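Long-range contacts in HIAXHD3 (Humicola insolens, PDB 3ZXK), which hydrolyses alpha-L-arabinofuranoside side chains, probably those of arabinoxylan, as a family 43 glycoside hydrolase, and has been engineered to add endo-xylanase activity: residues 9-14 with 272-277; 15-20 with 29-34; 210-215 with 234-239; 245-250 with 264-269; 268-273 with 466-471. One frame throughout, in Å; residues are numbered along the deposited sequence.

Contact 1. Residues 9-14 with 272-277; sequences TNPVLW and GRIPVV. With AHR (alpha-L-arabinofuranose), chain C.
In the five-bladed beta-propeller domain of family 43, the loop from Asn-10 to Trp-14 packs on the start of strand 273-282. The side-chain amide of Asn-10 grips the backbone of Val-277 at both ends. Val-277 N donates to Asn-10 OD1 at 2.8 Å, and Asn-10 ND2 to Val-277 O at 3.0 Å. The second bond lies near the amide plane. Asn-10 CG stands anti to the carbonyl carbon (chi1 -82°), which carries the amide toward Val-277. Asn-10 ND2 also donates to Gly-299 O. Past the cis peptide before Pro-11, Val-12 N donates to Pro-275 O at 3.1 Å. Ile-274 CD1 sits over one face of the Trp-14 indole, 3.7 Å from the centroid of the five-membered ring. Pro-11 CG lies over the same face, also toward its rim, and touches Ile-274 CD1. Val-12 CG1 meets Val-277 CG2 at 3.6 Å, the side chains crossing at about a right angle. The buried Asn-10 amide thus fixes the loop by paired polar bonds, while apolar groups fill the rest.

Contact 2. Residues 15-20 with 29-34; sequences EDHPAL and FYYSSS
Leu-20 lies over one face of the Tyr-31 ring. Its CB is 3.7 Å from the ring centroid, a CH-pi contact displaced toward the Tyr-31 CZ side. Leu-20 CD2 continues to the hydroxyl and comes within 3.3 Å of Tyr-31 OH. Tyr-31 CG is anti to the backbone N (chi1 178°), which swings the ring toward the 15-20 loop. The hydroxyl donates to His-17 O at 2.9 Å, in the carbonyl plane and on a lone pair. His-17 CB also packs on Tyr-31 CE1. The imidazole meets Ser-33 at its edge: His-17 ND1 and Ser-33 OG are 2.8 Å apart in a nearly straight hydrogen bond (178°), and either atom could be the donor. This buried contact lies in the family 43 catalytic domain, where the loop before strand 21-25 folds against the end of strand 28-32. Ser-34 N donates to Pro-18 O at 3.0 Å, and Leu-20 CA makes a CA-H...O contact of 3.2 Å with Ser-32 O. In one of its two conformers, Ser-34 OG is hydrogen-bonded to Trp-84 O and to a water that also donates to Ala-19 O. Tyr-31 also meets Trp-53 edge-to-face, and Asp-16 OD1 accepts from Arg-273 N.

Contact 3. Residues 210-215 with 234-239; sequences PADAEY and VSRIQG. With AHR (alpha-L-arabinofuranose), chain C.
Glu-214 and Val-234 form the buried, strand-paired part of this contact, an antiparallel hydrogen-bonded pair. Glu-214 N donates to Val-234 O at 2.9 Å, and Val-234 N donates back to Glu-214 O at 3.1 Å. Val-234 CG2 packs on Glu-214 CB. Ala-213 and Ser-235 follow as a non-hydrogen-bonded pair. The side with the exposed Ser-235 and Arg-236 is open to solvent. There Arg-236 N donates to Asp-212 O at 2.8 Å, almost in line with the carbonyl. Asp-212 CG lies between its backbone N and carbonyl carbon (chi1 64°), which sets the carboxylate beside Arg-236. A salt bridge joins Asp-212 OD2 to Arg-236 NH1 at 2.9 Å. It uses the anti lone pair of OD2, near the guanidinium plane, with the two planes 76° apart. Asp-212 OD1 has a second charged partner, Arg-209. Water links Asp-212 O to Ile-237 N. Asp-212 and Ala-213 form a classic beta bulge opposite Arg-209, beside pocket residues Pro-210 and Ala-211. Strand 213-219 pairs with strands 202-209, 228-232 and 234-235.

Contact 4. Residues 245-250 with 264-269; sequences GFAHQG and AFMDAY. With AHR (alpha-L-arabinofuranose), chain C.
His-248 and Phe-265 form an antiparallel hydrogen-bonded pair, with His-248 N to Phe-265 O and Phe-265 N to His-248 O both 3.1 Å, just before the chain turns a corner at Gln-249. Their rings meet edge-to-face. The edge of Phe-265 is toward the face of His-248, and the planes are at 58°. His-248 CG stands between its backbone N and carbonyl carbon (chi1 69°), which turns the ring toward Phe-265 and the sugar. His-248 O lies over the centre of the Phe-265 ring, while Gln-249 runs alongside it, pointing the same way, with Gln-249 CB 3.5 Å from Phe-265 CE2. The imidazole is held at both nitrogens. His-248 ND1 donates to Phe-246 O at 2.7 Å, and His-248 NE2 is hydrogen-bonded to arabinose O2 at 2.6 Å. The carboxylate of Asp-267 takes two sugar hydroxyls: arabinose O3 donates to OD1 at 2.6 Å and arabinose O5 to OD2 at 2.7 Å. A water connects Asp-267 OD2 to Phe-246 N. Away from the sugar, Ala-247 CB meets Ala-264 CB at 4.2 Å. This side of the arabinose pocket is built on strand 260-267, flanked in the sheet by strands 250-254 and 273-282.

Contact 5. Residues 268-273 with 466-471; sequences AYPGGR and TPAFGT. With AHR (alpha-L-arabinofuranose), chain C.
Ala-268 meets Pro-467 at the start of the first segment, Ala-268 CB lying 3.9 Å from Pro-467 CG. Tyr-269 follows and makes the largest share on this segment. Its carbonyl O accepts from Ala-468 N at 2.8 Å, a nearly straight bond (172°) in the carbonyl plane. Pro-467 CA adds a CA-H...O contact to Tyr-269 O at 3.4 Å. The Tyr-269 and Phe-469 side chains lie side by side and point the same way, but their rings meet obliquely, with planes at 51°. Tyr-269 CD2 sits over one face of Phe-469, toward the rim, 3.7 Å from Phe-469 CE1. Phe-469 CG is anti to its backbone N (chi1 -163°), which turns the ring toward Tyr-269 CB and CD2. The Tyr-269 hydroxyl is hydrogen-bonded to Phe-505 O. After a cis peptide, Pro-270 CD packs on Thr-466 O at 3.6 Å. Arg-273 turns to the sugar, and its NH1 donates to arabinose O3 at 2.9 Å, in the guanidinium plane. On the other segment, Ala-468 to Thr-471 form a type II turn, and Ala-468 O accepts from both Thr-471 N and Thr-471 OG1. The arrangement joins the family 43 domain to the concanavalin A-like domain, which lends Phe-469 to the glycan pocket.

Overall arrangement
Contacts 1, 3, 4 and 5 all reach the bound arabinose, and contact 4 is close to each of the others: its centre is about 9 Å from that of contact 1, 8 Å from contact 3 and 10 Å from contact 5. Contacts 1 and 4 share a sheet through neighbouring strands 260-267 and 273-282. Contacts 1 and 5 share Gly-272 and Arg-273, while contacts 4 and 5 share Ala-268 and Tyr-269. Contact 2 is nested in the loop closed by contact 1 and touches it where Arg-273 O meets His-17 N. Contacts 2 and 4 touch, Ala-19 N lying 3.3 Å from Phe-265 CE2. Contacts 2 and 3 do not, their centres being about 18 Å apart.

Contact 1. Residues 9-14 with 272-277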
# COMPACT_ATOMS: atom_id res chain seq x y z
N THR A 9 3.72 20.73 -3.63
CA THR A 9 2.84 20.76 -2.46
C THR A 9 2.72 19.37 -1.82
O THR A 9 2.73 18.34 -2.50
CB THR A 9 1.45 21.33 -2.82
OG1 THR A 9 0.83 20.49 -3.79
CG2 THR A 9 1.59 22.75 -3.37
N ASN A 10 2.62 19.36 -0.50
CA ASN A 10 2.35 18.14 0.26
C ASN A 10 0.83 17.90 0.40
O ASN A 10 0.09 18.88 0.48
CB ASN A 10 2.98 18.26 1.64
CG ASN A 10 4.47 17.92 1.63
OD1 ASN A 10 4.87 16.86 1.14
ND2 ASN A 10 5.28 18.81 2.20
N PRO A 11 0.36 16.63 0.42
CA PRO A 11 1.14 15.41 0.29
C PRO A 11 1.61 15.17 -1.15
O PRO A 11 1.00 15.67 -2.11
CB PRO A 11 0.18 14.33 0.76
CG PRO A 11 -1.16 14.85 0.33
CD PRO A 11 -1.09 16.34 0.56
N VAL A 12 2.69 14.41 -1.29
CA VAL A 12 3.20 14.17 -2.64
C VAL A 12 2.40 13.11 -3.40
O VAL A 12 2.33 13.15 -4.63
CB VAL A 12 4.71 13.88 -2.66
CG1 VAL A 12 5.46 15.07 -2.10
CG2 VAL A 12 5.06 12.61 -1.89
N LEU A 13 1.75 12.20 -2.68
CA LEU A 13 0.94 11.15 -3.30
C LEU A 13 -0.19 10.91 -2.34
O LEU A 13 0.05 10.54 -1.19
CB LEU A 13 1.77 9.88 -3.48
CG LEU A 13 1.00 8.67 -4.05
CD1 LEU A 13 0.41 8.91 -5.43
CD2 LEU A 13 1.88 7.42 -4.05
N TRP A 14 -1.43 11.13 -2.76
CA TRP A 14 -2.55 10.98 -1.85
C TRP A 14 -3.15 9.61 -1.97
O TRP A 14 -4.34 9.45 -2.30
CB TRP A 14 -3.60 12.03 -2.13
CG TRP A 14 -4.41 12.36 -0.90
CD1 TRP A 14 -5.02 11.48 -0.02
CD2 TRP A 14 -4.73 13.70 -0.41
NE1 TRP A 14 -5.68 12.17 0.96
CE2 TRP A 14 -5.54 13.51 0.78
CE3 TRP A 14 -4.44 14.99 -0.85
CZ2 TRP A 14 -6.00 14.59 1.53
CZ3 TRP A 14 -4.91 16.07 -0.09
CH2 TRP A 14 -5.68 15.87 1.06
N GLY A 272 -6.07 6.52 4.60
CA GLY A 272 -4.85 5.75 4.84
C GLY A 272 -3.65 6.63 5.14
O GLY A 272 -3.81 7.76 5.57
N ARG A 273 -2.47 6.07 4.96
CA ARG A 273 -1.24 6.71 5.39
C ARG A 273 -0.47 7.13 4.16
O ARG A 273 -0.12 6.30 3.32
CB ARG A 273 -0.45 5.77 6.30
CG ARG A 273 -1.23 5.62 7.60
CD ARG A 273 -0.65 4.65 8.60
NE ARG A 273 -0.62 3.27 8.13
CZ ARG A 273 0.05 2.30 8.75
NH1 ARG A 273 0.74 2.57 9.87
NH2 ARG A 273 0.03 1.06 8.25
N ILE A 274 -0.25 8.44 4.05
CA ILE A 274 0.19 9.06 2.82
C ILE A 274 1.49 9.86 3.01
O ILE A 274 1.72 10.44 4.06
CB ILE A 274 -0.95 9.93 2.20
CG1 ILE A 274 -1.22 11.20 3.02
CG2 ILE A 274 -2.22 9.08 2.02
CD1 ILE A 274 -2.36 12.04 2.48
N PRO A 275 2.34 9.89 1.97
CA PRO A 275 3.66 10.49 2.17
C PRO A 275 3.71 12.01 2.04
O PRO A 275 3.02 12.60 1.19
CB PRO A 275 4.51 9.86 1.04
CG PRO A 275 3.52 9.53 -0.03
CD PRO A 275 2.24 9.15 0.69
N VAL A 276 4.55 12.60 2.89
CA VAL A 276 4.87 14.05 2.86
C VAL A 276 6.40 14.17 2.84
O VAL A 276 7.10 13.31 3.37
CB VAL A 276 4.24 14.80 4.06
CG1 VAL A 276 2.72 14.76 3.96
CG2 VAL A 276 4.67 14.18 5.37
N VAL A 277 6.89 15.25 2.24
CA VAL A 277 8.34 15.45 2.01
C VAL A 277 8.77 16.82 2.56
O VAL A 277 8.07 17.82 2.36
CB VAL A 277 8.68 15.35 0.50
CG1 VAL A 277 10.18 15.51 0.28
CG2 VAL A 277 8.25 13.98 -0.04
O5 AHR C . -1.75 6.31 14.52
C5 AHR C . -1.99 5.13 13.73
C4 AHR C . -0.74 4.25 13.60
O4 AHR C . -0.29 3.83 14.89
C3 AHR C . 0.51 4.90 13.02
O3 AHR C . 0.50 4.94 11.60
C2 AHR C . 1.64 4.02 13.49
O2 AHR C . 2.84 4.78 13.74
C1 AHR C . 1.10 3.46 14.78

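Contact 2. Residues 15-20 with 29-34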
# COMPACT_ATOMS: atom_id res chain seq x y z
N GLU A 15 -2.32 8.60 -1.74
CA GLU A 15 -2.76 7.20 -1.80
C GLU A 15 -2.04 6.46 -0.68
O GLU A 15 -0.88 6.76 -0.36
CB GLU A 15 -2.43 6.56 -3.17
CG GLU A 15 -3.26 7.09 -4.35
CD GLU A 15 -2.99 6.39 -5.68
OE1 GLU A 15 -2.52 5.23 -5.64
OE2 GLU A 15 -3.21 6.99 -6.77
N ASP A 16 -2.72 5.48 -0.09
CA ASP A 16 -2.25 4.74 1.08
C ASP A 16 -1.01 3.88 0.76
O ASP A 16 -1.13 2.82 0.17
CB ASP A 16 -3.41 3.85 1.55
CG ASP A 16 -3.10 3.04 2.75
OD1 ASP A 16 -2.40 3.54 3.66
OD2 ASP A 16 -3.60 1.89 2.81
N HIS A 17 0.17 4.32 1.22
CA HIS A 17 1.48 3.64 0.96
C HIS A 17 2.29 3.70 2.24
O HIS A 17 3.29 4.43 2.33
CB HIS A 17 2.19 4.19 -0.29
CG HIS A 17 1.71 3.57 -1.59
ND1 HIS A 17 2.00 2.29 -1.95
CD2 HIS A 17 0.91 4.08 -2.60
CE1 HIS A 17 1.42 2.02 -3.14
NE2 HIS A 17 0.76 3.11 -3.54
N PRO A 18 1.87 2.96 3.26
CA PRO A 18 2.46 3.09 4.59
C PRO A 18 3.82 2.43 4.76
O PRO A 18 4.24 1.63 3.91
CB PRO A 18 1.48 2.32 5.48
CG PRO A 18 0.95 1.26 4.58
CD PRO A 18 0.76 1.99 3.27
N ALA A 19 4.48 2.77 5.87
CA ALA A 19 5.77 2.15 6.27
C ALA A 19 6.85 2.26 5.20
O ALA A 19 7.63 1.33 4.97
CB ALA A 19 5.58 0.71 6.71
N LEU A 20 6.92 3.42 4.57
CA LEU A 20 7.76 3.61 3.40
C LEU A 20 9.25 3.46 3.70
O LEU A 20 9.70 3.82 4.79
CB LEU A 20 7.43 4.95 2.73
CG LEU A 20 7.84 6.23 3.46
CD1 LEU A 20 9.23 6.69 3.00
CD2 LEU A 20 6.81 7.33 3.24
N PHE A 29 14.43 7.62 -7.86
CA PHE A 29 14.09 7.31 -6.46
C PHE A 29 13.10 6.16 -6.46
O PHE A 29 12.17 6.11 -7.28
CB PHE A 29 13.41 8.49 -5.78
CG PHE A 29 14.23 9.74 -5.76
CD1 PHE A 29 15.15 9.96 -4.72
CD2 PHE A 29 14.08 10.72 -6.74
CE1 PHE A 29 15.92 11.13 -4.67
CE2 PHE A 29 14.85 11.90 -6.69
CZ PHE A 29 15.76 12.10 -5.65
N TYR A 30 13.26 5.26 -5.50
CA TYR A 30 12.37 4.11 -5.30
C TYR A 30 11.77 4.15 -3.91
O TYR A 30 12.42 4.60 -2.98
CB TYR A 30 13.12 2.79 -5.53
CG TYR A 30 13.48 2.57 -6.97
CD1 TYR A 30 12.51 2.19 -7.91
CD2 TYR A 30 14.78 2.79 -7.42
CE1 TYR A 30 12.84 2.02 -9.24
CE2 TYR A 30 15.13 2.62 -8.75
CZ TYR A 30 14.16 2.21 -9.63
OH TYR A 30 14.46 2.05 -10.95
N TYR A 31 10.54 3.68 -3.78
CA TYR A 31 9.74 3.78 -2.54
C TYR A 31 9.07 2.44 -2.41
O TYR A 31 8.42 1.97 -3.35
CB TYR A 31 8.69 4.86 -2.81
CG TYR A 31 7.65 5.22 -1.77
CD1 TYR A 31 6.80 4.26 -1.20
CD2 TYR A 31 7.46 6.56 -1.43
CE1 TYR A 31 5.79 4.64 -0.31
CE2 TYR A 31 6.47 6.92 -0.54
CZ TYR A 31 5.64 5.98 0.01
OH TYR A 31 4.69 6.45 0.88
N SER A 32 9.25 1.81 -1.26
CA SER A 32 8.65 0.52 -0.94
C SER A 32 7.66 0.66 0.21
O SER A 32 7.97 1.32 1.20
CB SER A 32 9.77 -0.46 -0.59
OG SER A 32 9.27 -1.72 -0.15
N SER A 33 6.49 0.03 0.11
CA SER A 33 5.42 0.17 1.12
C SER A 33 4.86 -1.17 1.60
O SER A 33 5.18 -2.24 1.04
CB SER A 33 4.29 1.11 0.66
OG SER A 33 3.57 0.55 -0.42
N SER A 34 4.01 -1.10 2.64
CA SER A 34 3.45 -2.30 3.27
C SER A 34 2.00 -2.54 2.91
O SER A 34 1.20 -1.59 2.74
CB SER A 34 3.55 -2.16 4.77
OG SER A 34 4.89 -1.95 5.12
O HOH W 1 7.46 -1.47 4.48

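Contact 3. Residues 210-215 with 234-239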
# COMPACT_ATOMS: atom_id res chain seq x y z
N PRO A 210 5.82 5.70 18.17
CA PRO A 210 4.46 5.70 17.64
C PRO A 210 3.54 6.60 18.47
O PRO A 210 3.58 6.50 19.69
CB PRO A 210 3.99 4.25 17.81
CG PRO A 210 5.22 3.45 17.90
CD PRO A 210 6.30 4.34 18.47
N ALA A 211 2.74 7.47 17.84
CA ALA A 211 2.71 7.71 16.38
C ALA A 211 3.02 9.17 16.09
O ALA A 211 2.45 9.75 15.17
CB ALA A 211 1.35 7.37 15.81
N ASP A 212 3.88 9.78 16.89
CA ASP A 212 3.97 11.24 16.83
C ASP A 212 5.38 11.81 16.72
O ASP A 212 5.51 13.03 16.66
CB ASP A 212 3.23 11.86 18.03
CG ASP A 212 3.86 11.50 19.37
OD1 ASP A 212 4.75 10.62 19.45
OD2 ASP A 212 3.46 12.13 20.38
N ALA A 213 6.40 10.97 16.71
CA ALA A 213 7.78 11.47 16.69
C ALA A 213 8.69 10.58 15.90
O ALA A 213 8.41 9.38 15.74
CB ALA A 213 8.37 11.66 18.12
N GLU A 214 9.75 11.19 15.38
CA GLU A 214 10.84 10.47 14.72
C GLU A 214 12.15 10.90 15.40
O GLU A 214 12.36 12.10 15.61
CB GLU A 214 10.89 10.81 13.24
CG GLU A 214 11.88 9.94 12.45
CD GLU A 214 11.32 8.55 12.12
OE1 GLU A 214 10.17 8.24 12.51
OE2 GLU A 214 12.04 7.74 11.48
N TYR A 215 12.99 9.92 15.74
CA TYR A 215 14.32 10.18 16.28
C TYR A 215 15.37 9.77 15.27
O TYR A 215 15.17 8.86 14.48
CB TYR A 215 14.53 9.46 17.62
CG TYR A 215 13.49 9.79 18.68
CD1 TYR A 215 13.05 11.10 18.90
CD2 TYR A 215 12.95 8.79 19.47
CE1 TYR A 215 12.10 11.39 19.87
CE2 TYR A 215 12.00 9.06 20.45
CZ TYR A 215 11.58 10.38 20.64
OH TYR A 215 10.64 10.67 21.60
N VAL A 234 11.67 14.93 14.44
CA VAL A 234 10.41 15.66 14.61
C VAL A 234 9.71 15.13 15.84
O VAL A 234 9.81 13.94 16.17
CB VAL A 234 9.43 15.56 13.42
CG1 VAL A 234 9.97 16.23 12.16
CG2 VAL A 234 8.96 14.12 13.20
N SER A 235 8.97 15.99 16.52
CA SER A 235 8.14 15.51 17.62
C SER A 235 6.90 16.36 17.67
O SER A 235 6.98 17.58 17.94
CB SER A 235 8.89 15.55 18.95
OG SER A 235 8.07 15.06 20.00
N ARG A 236 5.77 15.72 17.37
CA ARG A 236 4.46 16.37 17.36
C ARG A 236 4.51 17.65 16.52
O ARG A 236 3.96 18.68 16.91
CB ARG A 236 3.98 16.66 18.79
CG ARG A 236 3.87 15.38 19.64
CD ARG A 236 3.26 15.61 21.03
NE ARG A 236 1.84 15.95 20.94
CZ ARG A 236 0.85 15.06 20.81
NH1 ARG A 236 1.11 13.76 20.75
NH2 ARG A 236 -0.41 15.50 20.73
N ILE A 237 5.21 17.58 15.38
CA ILE A 237 5.27 18.72 14.44
C ILE A 237 3.88 18.99 13.83
O ILE A 237 3.13 18.06 13.55
CB ILE A 237 6.33 18.51 13.34
CG1 ILE A 237 6.76 19.85 12.72
CG2 ILE A 237 5.86 17.50 12.30
CD1 ILE A 237 7.97 19.72 11.81
N GLN A 238 3.53 20.26 13.66
CA GLN A 238 2.27 20.63 13.01
C GLN A 238 2.44 20.70 11.49
O GLN A 238 3.52 21.04 11.01
CB GLN A 238 1.74 21.96 13.57
CG GLN A 238 1.31 21.90 15.03
CD GLN A 238 0.09 21.01 15.25
OE1 GLN A 238 -0.86 21.02 14.46
NE2 GLN A 238 0.10 20.24 16.35
N GLY A 239 1.37 20.39 10.75
CA GLY A 239 1.39 20.37 9.28
C GLY A 239 1.96 19.07 8.71
O GLY A 239 2.49 18.25 9.43
O5 AHR C . -1.75 6.31 14.52
C5 AHR C . -1.99 5.13 13.73
C4 AHR C . -0.74 4.25 13.60
O4 AHR C . -0.29 3.83 14.89
C3 AHR C . 0.51 4.90 13.02
O3 AHR C . 0.50 4.94 11.60
C2 AHR C . 1.64 4.02 13.49
O2 AHR C . 2.84 4.78 13.74
C1 AHR C . 1.10 3.46 14.78
O HOH W 2 5.71 14.67 14.32
O HOH W 3 9.43 13.15 21.56

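Contact 4. Residues 245-250 with 264-269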
# COMPACT_ATOMS: atom_id res chain seq x y z
N GLY A 245 -3.24 13.11 11.93
CA GLY A 245 -2.20 12.78 12.90
C GLY A 245 -0.94 13.60 12.68
O GLY A 245 -0.99 14.77 12.26
N PHE A 246 0.19 12.94 12.93
CA PHE A 246 1.48 13.58 12.83
C PHE A 246 2.36 12.89 11.83
O PHE A 246 2.32 11.65 11.70
CB PHE A 246 2.22 13.48 14.17
CG PHE A 246 1.53 14.19 15.27
CD1 PHE A 246 1.70 15.57 15.41
CD2 PHE A 246 0.68 13.51 16.14
CE1 PHE A 246 1.04 16.26 16.42
CE2 PHE A 246 0.03 14.20 17.17
CZ PHE A 246 0.21 15.58 17.30
N ALA A 247 3.14 13.69 11.12
CA ALA A 247 4.22 13.20 10.25
C ALA A 247 5.21 12.40 11.08
O ALA A 247 5.73 12.90 12.08
CB ALA A 247 4.92 14.39 9.57
N HIS A 248 5.43 11.14 10.68
CA HIS A 248 6.38 10.29 11.40
C HIS A 248 6.78 9.11 10.58
O HIS A 248 6.20 8.87 9.50
CB HIS A 248 5.77 9.85 12.75
CG HIS A 248 4.62 8.89 12.63
ND1 HIS A 248 3.41 9.23 12.09
CD2 HIS A 248 4.51 7.56 12.99
CE1 HIS A 248 2.60 8.15 12.12
NE2 HIS A 248 3.26 7.14 12.69
N GLN A 249 7.75 8.34 11.09
CA GLN A 249 8.25 7.13 10.45
C GLN A 249 8.84 7.50 9.06
O GLN A 249 9.36 8.62 8.88
CB GLN A 249 7.18 6.02 10.44
CG GLN A 249 7.79 4.64 10.60
CD GLN A 249 6.76 3.57 10.90
OE1 GLN A 249 5.70 3.85 11.48
NE2 GLN A 249 7.07 2.32 10.48
N GLY A 250 8.83 6.60 8.09
CA GLY A 250 9.43 6.98 6.79
C GLY A 250 10.95 6.90 6.83
O GLY A 250 11.54 6.18 7.66
N ALA A 264 8.19 11.29 5.15
CA ALA A 264 7.47 10.69 6.30
C ALA A 264 6.06 10.33 5.84
O ALA A 264 5.72 10.57 4.67
CB ALA A 264 7.41 11.67 7.49
N PHE A 265 5.22 9.76 6.70
CA PHE A 265 3.82 9.71 6.31
C PHE A 265 2.92 10.24 7.40
O PHE A 265 3.34 10.36 8.57
CB PHE A 265 3.36 8.29 5.86
CG PHE A 265 3.62 7.22 6.87
CD1 PHE A 265 2.72 7.01 7.92
CD2 PHE A 265 4.77 6.43 6.79
CE1 PHE A 265 2.95 6.02 8.87
CE2 PHE A 265 5.00 5.44 7.73
CZ PHE A 265 4.10 5.23 8.76
N MET A 266 1.70 10.57 6.98
CA MET A 266 0.63 11.10 7.84
C MET A 266 -0.42 10.00 8.06
O MET A 266 -0.67 9.21 7.14
CB MET A 266 -0.08 12.26 7.12
CG MET A 266 0.81 13.42 6.69
SD MET A 266 1.59 14.30 8.06
CE MET A 266 0.18 14.90 9.01
N ASP A 267 -1.07 10.03 9.22
CA ASP A 267 -2.25 9.18 9.50
C ASP A 267 -3.55 9.79 8.94
O ASP A 267 -4.45 10.20 9.67
CB ASP A 267 -2.37 8.84 11.00
CG ASP A 267 -1.26 7.90 11.49
OD1 ASP A 267 -0.82 7.04 10.71
OD2 ASP A 267 -0.83 8.02 12.67
N ALA A 268 -3.65 9.84 7.61
CA ALA A 268 -4.74 10.53 6.93
C ALA A 268 -5.98 9.65 6.75
O ALA A 268 -6.56 9.61 5.66
CB ALA A 268 -4.23 11.05 5.59
N TYR A 269 -6.39 8.95 7.82
CA TYR A 269 -7.62 8.17 7.83
C TYR A 269 -8.80 9.13 7.61
O TYR A 269 -8.76 10.27 8.10
CB TYR A 269 -7.73 7.40 9.13
CG TYR A 269 -6.64 6.36 9.21
CD1 TYR A 269 -6.68 5.23 8.39
CD2 TYR A 269 -5.53 6.52 10.04
CE1 TYR A 269 -5.66 4.29 8.41
CE2 TYR A 269 -4.51 5.57 10.06
CZ TYR A 269 -4.59 4.45 9.25
OH TYR A 269 -3.57 3.51 9.27
O5 AHR C . -1.75 6.31 14.52
C5 AHR C . -1.99 5.13 13.73
C4 AHR C . -0.74 4.25 13.60
O4 AHR C . -0.29 3.83 14.89
C3 AHR C . 0.51 4.90 13.02
O3 AHR C . 0.50 4.94 11.60
C2 AHR C . 1.64 4.02 13.49
O2 AHR C . 2.84 4.78 13.74
C1 AHR C . 1.10 3.46 14.78
O HOH W 4 -0.01 10.31 14.00

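Contact 5. Residues 268-273 with 466-471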
# COMPACT_ATOMS: atom_id res chain seq x y z
N ALA A 268 -3.65 9.84 7.61
CA ALA A 268 -4.74 10.53 6.93
C ALA A 268 -5.98 9.65 6.75
O ALA A 268 -6.56 9.61 5.66
CB ALA A 268 -4.23 11.05 5.59
N TYR A 269 -6.39 8.95 7.82
CA TYR A 269 -7.62 8.17 7.83
C TYR A 269 -8.80 9.13 7.61
O TYR A 269 -8.76 10.27 8.10
CB TYR A 269 -7.73 7.40 9.13
CG TYR A 269 -6.64 6.36 9.21
CD1 TYR A 269 -6.68 5.23 8.39
CD2 TYR A 269 -5.53 6.52 10.04
CE1 TYR A 269 -5.66 4.29 8.41
CE2 TYR A 269 -4.51 5.57 10.06
CZ TYR A 269 -4.59 4.45 9.25
OH TYR A 269 -3.57 3.51 9.27
N PRO A 270 -9.83 8.70 6.84
CA PRO A 270 -10.09 7.33 6.38
C PRO A 270 -9.40 6.90 5.08
O PRO A 270 -9.58 5.78 4.64
CB PRO A 270 -11.61 7.30 6.22
CG PRO A 270 -11.91 8.69 5.75
CD PRO A 270 -11.01 9.56 6.63
N GLY A 271 -8.60 7.77 4.49
CA GLY A 271 -7.90 7.42 3.27
C GLY A 271 -6.71 6.48 3.44
O GLY A 271 -6.37 5.75 2.51
N GLY A 272 -6.07 6.52 4.60
CA GLY A 272 -4.85 5.75 4.84
C GLY A 272 -3.65 6.63 5.14
O GLY A 272 -3.81 7.76 5.57
N ARG A 273 -2.47 6.07 4.96
CA ARG A 273 -1.24 6.71 5.39
C ARG A 273 -0.47 7.13 4.16
O ARG A 273 -0.12 6.30 3.32
CB ARG A 273 -0.45 5.77 6.30
CG ARG A 273 -1.23 5.62 7.60
CD ARG A 273 -0.65 4.65 8.60
NE ARG A 273 -0.62 3.27 8.13
CZ ARG A 273 0.05 2.30 8.75
NH1 ARG A 273 0.74 2.57 9.87
NH2 ARG A 273 0.03 1.06 8.25
N THR A 466 -11.41 12.71 2.70
CA THR A 466 -10.82 13.89 3.36
C THR A 466 -10.46 13.51 4.81
O THR A 466 -11.30 12.96 5.51
CB THR A 466 -11.83 15.06 3.37
OG1 THR A 466 -12.22 15.36 2.03
CG2 THR A 466 -11.20 16.31 4.00
N PRO A 467 -9.21 13.75 5.25
CA PRO A 467 -8.79 13.27 6.57
C PRO A 467 -9.73 13.71 7.69
O PRO A 467 -10.21 14.85 7.72
CB PRO A 467 -7.37 13.84 6.72
CG PRO A 467 -6.88 13.88 5.32
CD PRO A 467 -8.06 14.30 4.50
N ALA A 468 -9.98 12.78 8.60
CA ALA A 468 -10.88 13.06 9.74
C ALA A 468 -10.32 12.41 10.99
O ALA A 468 -11.04 12.25 11.97
CB ALA A 468 -12.30 12.59 9.45
N PHE A 469 -9.03 12.09 10.97
CA PHE A 469 -8.42 11.36 12.08
C PHE A 469 -8.39 12.26 13.31
O PHE A 469 -8.00 13.42 13.25
CB PHE A 469 -7.00 10.96 11.68
CG PHE A 469 -6.40 9.88 12.53
CD1 PHE A 469 -7.04 8.64 12.70
CD2 PHE A 469 -5.15 10.07 13.09
CE1 PHE A 469 -6.45 7.63 13.45
CE2 PHE A 469 -4.55 9.07 13.84
CZ PHE A 469 -5.19 7.84 14.01
N GLY A 470 -8.82 11.69 14.44
CA GLY A 470 -8.85 12.43 15.71
C GLY A 470 -10.07 13.35 15.87
O GLY A 470 -10.21 13.99 16.91
N THR A 471 -10.90 13.45 14.84
CA THR A 471 -12.15 14.24 14.93
C THR A 471 -13.34 13.38 15.31
O THR A 471 -13.23 12.15 15.41
CB THR A 471 -12.47 14.95 13.60
OG1 THR A 471 -13.06 14.03 12.66
CG2 THR A 471 -11.21 15.61 13.00
O5 AHR C . -1.75 6.31 14.52
C5 AHR C . -1.99 5.13 13.73
C4 AHR C . -0.74 4.25 13.60
O4 AHR C . -0.29 3.83 14.89
C3 AHR C . 0.51 4.90 13.02
O3 AHR C . 0.50 4.94 11.60
C2 AHR C . 1.64 4.02 13.49
O2 AHR C . 2.84 4.78 13.74
C1 AHR C . 1.10 3.46 14.78